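Side-chain contacts in lipoxygenase (Cyanothece sp., PDB 5EK8), which probably catalyses the iron-dependent insertion of molecular oxygen into polyunsaturated fatty acids: residues A206-A211 with A226-N231; T64-H69 with F488-V493. All blocks are in the same frame, centred on the assembly; numbering follows the deposited sequence.

Contact 1: residues A206-A211 with A226-N231; sequences AKHTIA and ADYPPN
Asp227 OD2 accepts from two side chains of helix 188-214 at once. The ammonium group of Lys207 makes a salt bridge to it, with NZ and OD2 3.0 Å apart, while the imidazole of His208 donates from NE2 to the same oxygen over 3.1 Å. The two donors use different sides of the oxygen. Lys207 arrives on the syn side, somewhat tilted out of the carboxylate plane, and His208 takes the anti lone pair in a nearly straight bond. OD2 lies in the plane of the imidazole, and ring and carboxylate are only 11° from coplanar. Lys207 gets there because its CG lies anti to the backbone N (chi1 -174°) and the chain beyond runs extended, bringing NZ up roughly at right angles to the aspartate.

Tyr228, the next residue, meets the neighbouring part of the same imidazole edge: its CE2 comes within 3.5 Å of His208 CE1, near the plane of the imidazole, with the two ring planes inclined at 72°. Both His208 ND1 and Tyr228 OH hydrogen-bond to Thr612 OG1, so helix 608-623 completes the cluster where the consecutive helices 188-214 and 221-227 fold back on each other. Replacing His208 by a leucine would probably leave Asp227 OD2 with Lys207 alone among these donors and deprive Thr612 of its imidazole partner. Through its two ring nitrogens His208 links the carboxylate of Asp227 to Thr612, and the adjacent acid would be expected to favour a proton on NE2.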
loop_
_atom_site.group_PDB
_atom_site.type_symbol
_atom_site.label_atom_id
_atom_site.label_comp_id
_atom_site.label_asym_id
_atom_site.label_seq_id
_atom_site.Cartn_x
_atom_site.Cartn_y
_atom_site.Cartn_z
ATOM N N ALA A 206 8.467 14.106 -20.687
ATOM C CA ALA A 206 8.954 13.690 -21.992
ATOM C C ALA A 206 9.791 14.793 -22.624
ATOM O O ALA A 206 10.895 14.541 -23.110
ATOM C CB ALA A 206 7.794 13.315 -22.897
ATOM N N LYS A 207 9.257 16.013 -22.609
ATOM C CA LYS A 207 9.982 17.180 -23.100
ATOM C C LYS A 207 11.360 17.277 -22.453
ATOM O O LYS A 207 12.375 17.433 -23.137
ATOM C CB LYS A 207 9.193 18.459 -22.828
ATOM C CG LYS A 207 9.816 19.707 -23.434
ATOM C CD LYS A 207 9.408 20.967 -22.682
ATOM C CE LYS A 207 10.191 22.181 -23.168
ATOM N NZ LYS A 207 10.146 23.315 -22.199
ATOM N N HIS A 208 11.388 17.166 -21.129
ATOM C CA HIS A 208 12.636 17.288 -20.389
ATOM C C HIS A 208 13.613 16.179 -20.742
ATOM O O HIS A 208 14.800 16.429 -20.952
ATOM C CB HIS A 208 12.359 17.283 -18.891
ATOM C CG HIS A 208 11.548 18.451 -18.430
ATOM N ND1 HIS A 208 10.851 18.449 -17.244
ATOM C CD2 HIS A 208 11.329 19.662 -18.996
ATOM C CE1 HIS A 208 10.232 19.609 -17.098
ATOM N NE2 HIS A 208 10.504 20.361 -18.149
ATOM N N THR A 209 13.101 14.955 -20.812
ATOM C CA THR A 209 13.926 13.792 -21.104
ATOM C C THR A 209 14.572 13.911 -22.475
ATOM O O THR A 209 15.774 13.679 -22.627
ATOM C CB THR A 209 13.110 12.490 -21.046
ATOM O OG1 THR A 209 12.577 12.314 -19.728
ATOM C CG2 THR A 209 13.994 11.306 -21.379
ATOM N N ILE A 210 13.770 14.282 -23.471
ATOM C CA ILE A 210 14.274 14.452 -24.829
ATOM C C ILE A 210 15.284 15.591 -24.867
ATOM O O ILE A 210 16.287 15.516 -25.574
ATOM C CB ILE A 210 13.130 14.721 -25.838
ATOM C CG1 ILE A 210 12.129 13.566 -25.821
ATOM C CG2 ILE A 210 13.676 14.905 -27.250
ATOM C CD1 ILE A 210 11.102 13.639 -26.921
ATOM N N ALA A 211 15.027 16.636 -24.084
ATOM C CA ALA A 211 15.925 17.785 -24.028
ATOM C C ALA A 211 17.278 17.410 -23.429
ATOM O O ALA A 211 18.312 17.951 -23.820
ATOM C CB ALA A 211 15.291 18.916 -23.231
ATOM N N ALA A 226 9.724 25.223 -13.290
ATOM C CA ALA A 226 8.722 26.090 -13.906
ATOM C C ALA A 226 7.704 25.308 -14.726
ATOM O O ALA A 226 6.506 25.592 -14.668
ATOM C CB ALA A 226 9.398 27.135 -14.780
ATOM N N ASP A 227 8.183 24.324 -15.484
ATOM C CA ASP A 227 7.320 23.587 -16.405
ATOM C C ASP A 227 6.308 22.682 -15.693
ATOM O O ASP A 227 5.307 22.278 -16.291
ATOM C CB ASP A 227 8.166 22.768 -17.383
ATOM C CG ASP A 227 8.770 23.625 -18.485
ATOM O OD1 ASP A 227 8.457 24.833 -18.540
ATOM O OD2 ASP A 227 9.552 23.095 -19.304
ATOM N N TYR A 228 6.566 22.364 -14.427
ATOM C CA TYR A 228 5.577 21.676 -13.600
ATOM C C TYR A 228 4.852 22.690 -12.724
ATOM O O TYR A 228 5.391 23.757 -12.443
ATOM C CB TYR A 228 6.224 20.602 -12.721
ATOM C CG TYR A 228 6.755 19.390 -13.456
ATOM C CD1 TYR A 228 5.902 18.390 -13.899
ATOM C CD2 TYR A 228 8.116 19.234 -13.676
ATOM C CE1 TYR A 228 6.391 17.277 -14.561
ATOM C CE2 TYR A 228 8.615 18.125 -14.336
ATOM C CZ TYR A 228 7.750 17.150 -14.776
ATOM O OH TYR A 228 8.248 16.048 -15.432
ATOM N N PRO A 229 3.618 22.372 -12.307
ATOM C CA PRO A 229 2.915 23.241 -11.356
ATOM C C PRO A 229 3.676 23.384 -10.041
ATOM O O PRO A 229 4.478 22.518 -9.713
ATOM C CB PRO A 229 1.569 22.531 -11.143
ATOM C CG PRO A 229 1.710 21.186 -11.766
ATOM C CD PRO A 229 2.742 21.314 -12.833
ATOM N N PRO A 230 3.436 24.473 -9.298
ATOM C CA PRO A 230 4.128 24.667 -8.020
ATOM C C PRO A 230 3.623 23.715 -6.941
ATOM O O PRO A 230 2.551 23.135 -7.096
ATOM C CB PRO A 230 3.796 26.118 -7.664
ATOM C CG PRO A 230 2.481 26.362 -8.317
ATOM C CD PRO A 230 2.528 25.592 -9.609
ATOM N N ASN A 231 4.394 23.560 -5.869
ATOM C CA ASN A 231 3.979 22.737 -4.738
ATOM C C ASN A 231 3.779 23.612 -3.519
ATOM O O ASN A 231 3.846 24.835 -3.616
ATOM C CB ASN A 231 5.004 21.643 -4.433
ATOM C CG ASN A 231 6.205 22.172 -3.676
ATOM O OD1 ASN A 231 6.751 23.222 -4.011
ATOM N ND2 ASN A 231 6.616 21.448 -2.638
#

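Contact 2: residues T64-H69 with F488-V493; sequences TNKPLH and FSEDLV
Lys66 and Glu490 form a salt bridge between a loop of the N-terminal beta domain, the PLAT domain of this lipoxygenase, and helix 482-495 of the helical domain. Lys66 sits between strands 53-61 and 72-79. Its side chain is extended beyond CG and sends the ammonium group across the interface, where NZ lies 2.6 Å from Glu490 OE2. The lysine uses the anti lone pair of that oxygen, the one facing away from OE1. The other oxygen, OE1, bridges to Arg486 and Arg487, and Lys66 NZ in turn has a second acid in Glu494, one turn farther along the helix. Acids and bases therefore share partners, which should spread the charge over several groups and probably favours the ionised forms.

Asp491, the third main contributor, stands beside this pair without bonding to it: its OD2 is 4.6 Å from Lys66 NZ, so any attraction is at a distance. Its firm polar partners lie on helix 337-377, Arg376 and Asn377 both meeting OD1. Against the loop the contact is looser, with the methyl carbon Thr64 CG2 4.3 Å from Asp491 OD2.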
loop_
_atom_site.group_PDB
_atom_site.type_symbol
_atom_site.label_atom_id
_atom_site.label_comp_id
_atom_site.label_asym_id
_atom_site.label_seq_id
_atom_site.Cartn_x
_atom_site.Cartn_y
_atom_site.Cartn_z
ATOM N N THR A 64 -1.656 -23.880 -1.005
ATOM C CA THR A 64 -1.612 -24.398 0.363
ATOM C C THR A 64 -2.324 -25.742 0.483
ATOM O O THR A 64 -2.191 -26.435 1.493
ATOM C CB THR A 64 -2.242 -23.417 1.374
ATOM O OG1 THR A 64 -3.639 -23.256 1.091
ATOM C CG2 THR A 64 -1.548 -22.059 1.316
ATOM N N ASN A 65 -3.080 -26.100 -0.551
ATOM C CA ASN A 65 -3.885 -27.323 -0.555
ATOM C C ASN A 65 -4.873 -27.381 0.613
ATOM O O ASN A 65 -5.377 -28.449 0.963
ATOM C CB ASN A 65 -2.984 -28.561 -0.553
ATOM C CG ASN A 65 -2.265 -28.757 -1.873
ATOM O OD1 ASN A 65 -2.808 -28.461 -2.935
ATOM N ND2 ASN A 65 -1.036 -29.255 -1.814
ATOM N N LYS A 66 -5.144 -26.219 1.203
ATOM C CA LYS A 66 -6.208 -26.074 2.188
ATOM C C LYS A 66 -7.535 -25.980 1.453
ATOM O O LYS A 66 -7.563 -25.634 0.274
ATOM C CB LYS A 66 -5.988 -24.836 3.063
ATOM C CG LYS A 66 -4.831 -24.951 4.040
ATOM C CD LYS A 66 -4.875 -23.825 5.052
ATOM C CE LYS A 66 -3.729 -23.925 6.036
ATOM N NZ LYS A 66 -3.801 -22.853 7.065
ATOM N N PRO A 67 -8.641 -26.295 2.139
ATOM C CA PRO A 67 -9.954 -26.212 1.492
ATOM C C PRO A 67 -10.320 -24.800 1.059
ATOM O O PRO A 67 -10.100 -23.850 1.811
ATOM C CB PRO A 67 -10.916 -26.710 2.578
ATOM C CG PRO A 67 -10.164 -26.591 3.859
ATOM C CD PRO A 67 -8.735 -26.844 3.502
ATOM N N LEU A 68 -10.859 -24.676 -0.151
ATOM C CA LEU A 68 -11.442 -23.423 -0.624
ATOM C C LEU A 68 -12.871 -23.336 -0.103
ATOM O O LEU A 68 -13.799 -23.876 -0.701
ATOM C CB LEU A 68 -11.413 -23.345 -2.150
ATOM C CG LEU A 68 -11.675 -21.986 -2.797
ATOM C CD1 LEU A 68 -10.571 -21.016 -2.452
ATOM C CD2 LEU A 68 -11.803 -22.127 -4.306
ATOM N N HIS A 69 -13.031 -22.650 1.021
ATOM C CA HIS A 69 -14.253 -22.720 1.810
ATOM C C HIS A 69 -15.294 -21.661 1.467
ATOM O O HIS A 69 -14.956 -20.517 1.163
ATOM C CB HIS A 69 -13.899 -22.602 3.287
ATOM C CG HIS A 69 -13.121 -21.368 3.612
ATOM N ND1 HIS A 69 -11.746 -21.304 3.504
ATOM C CD2 HIS A 69 -13.520 -20.146 4.030
ATOM C CE1 HIS A 69 -11.337 -20.100 3.850
ATOM N NE2 HIS A 69 -12.394 -19.373 4.171
ATOM N N PHE A 488 -7.978 -17.198 7.872
ATOM C CA PHE A 488 -7.406 -15.868 7.684
ATOM C C PHE A 488 -6.115 -15.713 8.495
ATOM O O PHE A 488 -5.041 -15.396 7.955
ATOM C CB PHE A 488 -8.456 -14.822 8.087
ATOM C CG PHE A 488 -7.980 -13.396 8.038
ATOM C CD1 PHE A 488 -7.613 -12.805 6.841
ATOM C CD2 PHE A 488 -7.951 -12.630 9.190
ATOM C CE1 PHE A 488 -7.199 -11.477 6.799
ATOM C CE2 PHE A 488 -7.536 -11.303 9.156
ATOM C CZ PHE A 488 -7.161 -10.726 7.957
ATOM N N SER A 489 -6.233 -15.965 9.795
ATOM C CA SER A 489 -5.108 -15.910 10.716
ATOM C C SER A 489 -3.959 -16.817 10.262
ATOM O O SER A 489 -2.799 -16.394 10.200
ATOM C CB SER A 489 -5.575 -16.302 12.122
ATOM O OG SER A 489 -4.485 -16.458 13.012
ATOM N N GLU A 490 -4.298 -18.060 9.938
ATOM C CA GLU A 490 -3.315 -19.057 9.536
ATOM C C GLU A 490 -2.572 -18.637 8.277
ATOM O O GLU A 490 -1.359 -18.761 8.211
ATOM C CB GLU A 490 -3.985 -20.415 9.326
ATOM C CG GLU A 490 -4.453 -21.073 10.615
ATOM C CD GLU A 490 -5.194 -22.370 10.374
ATOM O OE1 GLU A 490 -5.790 -22.901 11.336
ATOM O OE2 GLU A 490 -5.181 -22.858 9.224
ATOM N N ASP A 491 -3.297 -18.130 7.284
ATOM C CA ASP A 491 -2.663 -17.647 6.060
ATOM C C ASP A 491 -1.704 -16.492 6.356
ATOM O O ASP A 491 -0.570 -16.461 5.846
ATOM C CB ASP A 491 -3.720 -17.219 5.042
ATOM C CG ASP A 491 -4.012 -18.304 4.015
ATOM O OD1 ASP A 491 -4.875 -18.079 3.138
ATOM O OD2 ASP A 491 -3.372 -19.375 4.075
ATOM N N LEU A 492 -2.157 -15.558 7.196
ATOM C CA LEU A 492 -1.304 -14.451 7.641
ATOM C C LEU A 492 0.011 -14.924 8.267
ATOM O O LEU A 492 1.091 -14.543 7.812
ATOM C CB LEU A 492 -2.047 -13.564 8.641
ATOM C CG LEU A 492 -3.148 -12.686 8.052
ATOM C CD1 LEU A 492 -4.004 -12.089 9.163
ATOM C CD2 LEU A 492 -2.551 -11.587 7.157
ATOM N N VAL A 493 -0.088 -15.746 9.310
ATOM C CA VAL A 493 1.096 -16.234 10.016
ATOM C C VAL A 493 2.005 -17.052 9.100
ATOM O O VAL A 493 3.212 -16.820 9.035
ATOM C CB VAL A 493 0.711 -17.100 11.245
ATOM C CG1 VAL A 493 1.939 -17.815 11.816
ATOM C CG2 VAL A 493 0.038 -16.251 12.310
#

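Overall arrangement
After two N-terminal helices and strand 53-61, the chain reaches the loop 64-69, which opens contact 2. It then passes through the other strands of the beta domain into helix 188-214 and the short helix 221-227, where contact 1 closes a local loop of 14 intervening residues. Only much later, after the long helix 337-377 that carries the iron ligands His359 and His364, does helix 482-495 return to complete contact 2 across 418 residues. Contact 1 therefore falls wholly within the span of contact 2, and the two do not cross. Contact 1 joins neighbouring helices, contact 2 two domains; their centres are about 48 Å apart, on opposite sides of the chain's centre.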